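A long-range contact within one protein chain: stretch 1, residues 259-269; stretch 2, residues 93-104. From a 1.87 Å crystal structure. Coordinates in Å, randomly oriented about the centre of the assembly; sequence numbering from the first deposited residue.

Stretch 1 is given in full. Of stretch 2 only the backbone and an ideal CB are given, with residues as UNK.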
# COMPACT_ATOMS: atom_id res chain seq x y z
N ALA A 259 3.26 44.49 5.19
CA ALA A 259 2.76 44.24 6.53
C ALA A 259 2.52 42.73 6.78
O ALA A 259 2.89 42.22 7.85
CB ALA A 259 1.48 45.02 6.78
N TYR A 260 1.90 42.03 5.82
CA TYR A 260 1.67 40.59 5.97
C TYR A 260 3.00 39.83 6.08
O TYR A 260 3.12 38.93 6.91
CB TYR A 260 0.85 40.01 4.79
CG TYR A 260 0.62 38.53 4.93
CD1 TYR A 260 -0.48 38.04 5.63
CD2 TYR A 260 1.51 37.60 4.40
CE1 TYR A 260 -0.69 36.69 5.80
CE2 TYR A 260 1.30 36.24 4.55
CZ TYR A 260 0.21 35.78 5.27
OH TYR A 260 -0.02 34.43 5.47
N TRP A 261 3.96 40.20 5.24
CA TRP A 261 5.31 39.57 5.22
C TRP A 261 6.04 39.74 6.57
O TRP A 261 6.67 38.78 7.07
CB TRP A 261 6.11 40.11 4.03
CG TRP A 261 7.41 39.39 3.68
CD1 TRP A 261 8.68 39.88 3.78
CD2 TRP A 261 7.54 38.06 3.15
NE1 TRP A 261 9.59 38.93 3.37
CE2 TRP A 261 8.92 37.81 2.97
CE3 TRP A 261 6.64 37.06 2.82
CZ2 TRP A 261 9.41 36.60 2.48
CZ3 TRP A 261 7.13 35.85 2.31
CH2 TRP A 261 8.50 35.64 2.14
N LYS A 262 5.91 40.90 7.19
CA LYS A 262 6.42 41.07 8.57
C LYS A 262 5.71 40.18 9.60
O LYS A 262 6.39 39.51 10.40
CB LYS A 262 6.41 42.53 9.02
CG LYS A 262 7.44 43.30 8.20
CD LYS A 262 7.85 44.61 8.81
CE LYS A 262 6.86 45.71 8.53
NZ LYS A 262 7.44 46.93 7.90
N PHE A 263 4.38 40.15 9.57
CA PHE A 263 3.58 39.35 10.51
C PHE A 263 3.93 37.86 10.43
O PHE A 263 3.98 37.16 11.46
CB PHE A 263 2.09 39.53 10.22
CG PHE A 263 1.19 38.88 11.22
CD1 PHE A 263 0.89 39.49 12.44
CD2 PHE A 263 0.60 37.64 10.94
CE1 PHE A 263 0.02 38.88 13.36
CE2 PHE A 263 -0.27 37.05 11.85
CZ PHE A 263 -0.56 37.66 13.06
N ALA A 264 4.16 37.38 9.20
CA ALA A 264 4.39 35.97 8.96
C ALA A 264 5.64 35.39 9.69
O ALA A 264 5.68 34.17 9.89
CB ALA A 264 4.45 35.68 7.48
N TYR A 265 6.60 36.24 10.07
CA TYR A 265 7.75 35.83 10.89
C TYR A 265 7.69 36.36 12.33
O TYR A 265 8.04 35.62 13.28
CB TYR A 265 9.09 36.15 10.17
CG TYR A 265 9.11 35.52 8.81
CD1 TYR A 265 8.52 36.16 7.73
CD2 TYR A 265 9.64 34.26 8.60
CE1 TYR A 265 8.49 35.58 6.46
CE2 TYR A 265 9.61 33.66 7.34
CZ TYR A 265 9.04 34.34 6.28
OH TYR A 265 8.99 33.77 5.03
N GLU A 266 7.21 37.59 12.52
CA GLU A 266 7.09 38.16 13.87
C GLU A 266 6.15 37.33 14.76
O GLU A 266 6.42 37.18 15.96
CB GLU A 266 6.62 39.62 13.85
CG GLU A 266 7.61 40.61 13.23
CD GLU A 266 7.18 42.07 13.37
OE1 GLU A 266 6.38 42.39 14.31
OE2 GLU A 266 7.66 42.92 12.53
N ALA A 267 5.06 36.78 14.19
CA ALA A 267 4.07 36.02 14.98
C ALA A 267 4.72 34.77 15.65
O ALA A 267 4.35 34.41 16.77
CB ALA A 267 2.85 35.63 14.14
N VAL A 268 5.72 34.17 14.99
CA VAL A 268 6.41 33.02 15.51
C VAL A 268 7.31 33.43 16.70
O VAL A 268 7.26 32.81 17.80
CB VAL A 268 7.25 32.31 14.40
CG1 VAL A 268 7.90 31.04 14.95
CG2 VAL A 268 6.42 31.97 13.17
N GLU A 269 8.12 34.47 16.52
CA GLU A 269 8.98 34.95 17.62
C GLU A 269 8.13 35.43 18.82
O GLU A 269 8.50 35.22 19.97
CB GLU A 269 9.95 36.05 17.14
CG GLU A 269 10.73 36.80 18.22
CD GLU A 269 11.63 35.94 19.10
OE1 GLU A 269 11.84 34.72 18.81
OE2 GLU A 269 12.16 36.51 20.12
N UNK A 93 -4.32 24.97 9.41
CA UNK A 93 -3.18 25.70 9.90
C UNK A 93 -2.53 26.56 8.76
O UNK A 93 -2.40 26.10 7.60
CB UNK A 93 -2.17 24.72 10.49
N UNK A 94 -2.14 27.79 9.12
CA UNK A 94 -1.50 28.74 8.17
C UNK A 94 0.02 28.79 8.44
O UNK A 94 0.42 28.96 9.61
CB UNK A 94 -2.11 30.14 8.30
N UNK A 95 0.84 28.60 7.41
CA UNK A 95 2.31 28.57 7.52
C UNK A 95 2.99 29.70 6.72
O UNK A 95 2.47 30.15 5.69
CB UNK A 95 2.83 27.22 7.04
N UNK A 96 4.15 30.16 7.21
CA UNK A 96 5.04 31.02 6.42
C UNK A 96 5.83 30.17 5.38
O UNK A 96 5.71 28.96 5.36
CB UNK A 96 6.00 31.77 7.34
N UNK A 97 6.59 30.82 4.50
CA UNK A 97 7.29 30.14 3.40
C UNK A 97 8.25 29.05 3.86
O UNK A 97 8.46 28.06 3.15
CB UNK A 97 8.07 31.17 2.57
N UNK A 98 8.82 29.21 5.06
CA UNK A 98 9.75 28.23 5.63
C UNK A 98 9.08 27.03 6.30
O UNK A 98 9.77 26.18 6.88
CB UNK A 98 10.65 28.93 6.65
N UNK A 99 7.75 26.95 6.26
CA UNK A 99 7.00 25.87 6.91
C UNK A 99 6.75 26.00 8.42
O UNK A 99 6.35 25.03 9.06
CB UNK A 99 7.75 24.56 6.66
N UNK A 100 7.00 27.17 9.00
CA UNK A 100 6.66 27.43 10.39
C UNK A 100 5.23 28.00 10.53
O UNK A 100 4.85 28.91 9.80
CB UNK A 100 7.68 28.40 11.00
N UNK A 101 4.45 27.47 11.47
CA UNK A 101 3.04 27.88 11.64
C UNK A 101 2.96 29.25 12.29
O UNK A 101 3.76 29.56 13.19
CB UNK A 101 2.27 26.86 12.48
N UNK A 102 2.03 30.07 11.80
CA UNK A 102 1.70 31.39 12.36
C UNK A 102 0.45 31.35 13.26
O UNK A 102 0.40 32.01 14.27
CB UNK A 102 1.48 32.39 11.23
N UNK A 103 -0.61 30.69 12.78
CA UNK A 103 -1.93 30.60 13.44
C UNK A 103 -2.59 29.26 13.08
O UNK A 103 -2.34 28.68 11.99
CB UNK A 103 -2.83 31.77 13.03
N UNK A 104 -3.52 28.83 13.93
CA UNK A 104 -4.24 27.56 13.70
C UNK A 104 -5.65 27.59 14.26
O UNK A 104 -5.92 28.29 15.22
CB UNK A 104 -3.47 26.39 14.33

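Position 93 lies in a strand, and nothing of the helix 259-269 comes within 5.5 Å of its ideal CB, so the helix sets no preference; it is Thr93. Position 94 points its CA-to-CB bond toward the helix but across a gap, with the hydroxyl end of Tyr260 beyond. A long apolar chain would bridge it: Leu, Ile, Met or Phe. Leu94 does so, its CD2 3.8 Å from Tyr260 OH. At 95 the bond points away, leaving the choice free; Tyr95 instead contributes its backbone O, which accepts from a water (2.9 Å) that in turn accepts from Tyr260 OH (2.7 Å).

Position 96 is the most demanding. Its ideal CB lies 3.5 Å from Ala264 O and 4.1 Å from Tyr265 CE2. The helix is kinked here: Val268 N bonds weakly to Tyr265 O and not to Ala264 O, leaving a free acceptor within reach. A short side chain with a donor is favoured: Ser, Thr or Asn. Asn96 sends ND2 to Ala264 O (3.1 Å, 164°), while its CB lies over one face of the Tyr265 ring. Its OD1 accepts from the backbone N of position 100 at 3.2 Å, bracing the type I turn that starts here.

At 97 the ideal CB stands 3.7 Å from Tyr265 OH and 4.5 Å from Trp261 CH2, so a small residue such as Ala, Ser or Gly fits readily. Ala97 packs its CB 3.8 Å from Tyr265 OH, and a water links that hydroxyl to Ala97 N (3.0 Å to each). Position 98 points sideways and tolerates many residues; it is Ala98. At 99 phi is +80°, which favours glycine, with Asn or Asp as alternatives; it is Gly99.

Position 100 points toward Val268, whose CG2 is 4.4 Å from the ideal CB, a loose contact offering no charge or donor; Ala, Ser, Asn or Asp would suit. Asp100 touches that methyl through its CB, while its carboxylate is hydrogen-bonded elsewhere in the structure. Position 101 points away; Ser101 meets the helix through its backbone, O lying 3.6 Å from Val268 CG2.

Position 102 faces a largely apolar site, its ideal CB 4.6 Å from Ala267 CB and 5.0 Å from Phe263 CE2. Leu, Met or Ile would suit it. Leu102 puts CD2 4.0 Å from Phe263 CD2, at the ring edge, and CD1 4.4 Å from Ala264 CB. At 103 the bond runs sideways, so reaching Phe263 takes a longer chain, and its apolar ring edge favours Leu or Met; Leu103 does, with CD1 4.1 Å from Phe263 CE2. Position 104 is out of reach, and Thr104 OG1 accepts from Thr93 OG1 (3.0 Å).

Stretch 2 93-104: TLYNAAGDSLLT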
# COMPACT_ATOMS: atom_id res chain seq x y z
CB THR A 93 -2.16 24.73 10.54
OG1 THR A 93 -2.80 23.93 11.56
CG2 THR A 93 -0.99 25.52 11.16
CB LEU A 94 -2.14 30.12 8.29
CG LEU A 94 -1.54 31.28 7.47
CD1 LEU A 94 -1.58 31.00 5.96
CD2 LEU A 94 -2.29 32.56 7.81
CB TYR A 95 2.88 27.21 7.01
CG TYR A 95 2.37 26.02 7.79
CD1 TYR A 95 1.17 25.41 7.44
CD2 TYR A 95 3.09 25.51 8.88
CE1 TYR A 95 0.68 24.31 8.16
CE2 TYR A 95 2.59 24.43 9.60
CZ TYR A 95 1.38 23.82 9.22
OH TYR A 95 0.84 22.77 9.95
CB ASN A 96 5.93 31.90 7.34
CG ASN A 96 7.00 31.13 8.10
OD1 ASN A 96 7.48 30.08 7.67
ND2 ASN A 96 7.42 31.71 9.24
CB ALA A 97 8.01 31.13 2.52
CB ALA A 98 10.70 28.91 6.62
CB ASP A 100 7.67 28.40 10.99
CG ASP A 100 9.07 27.79 11.06
OD1 ASP A 100 9.19 26.73 11.74
OD2 ASP A 100 10.02 28.37 10.49
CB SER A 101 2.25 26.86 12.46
OG SER A 101 2.74 26.79 13.79
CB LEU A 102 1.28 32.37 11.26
CG LEU A 102 1.91 33.02 10.08
CD1 LEU A 102 2.39 32.07 9.02
CD2 LEU A 102 0.84 33.96 9.50
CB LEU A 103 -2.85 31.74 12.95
CG LEU A 103 -2.44 33.16 13.36
CD1 LEU A 103 -3.20 34.24 12.66
CD2 LEU A 103 -2.62 33.38 14.86
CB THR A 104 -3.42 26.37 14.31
OG1 THR A 104 -4.00 25.12 13.99
CG2 THR A 104 -3.29 26.50 15.80
O HOH W 1 2.28 32.98 5.10
O HOH W 2 6.09 33.78 4.46
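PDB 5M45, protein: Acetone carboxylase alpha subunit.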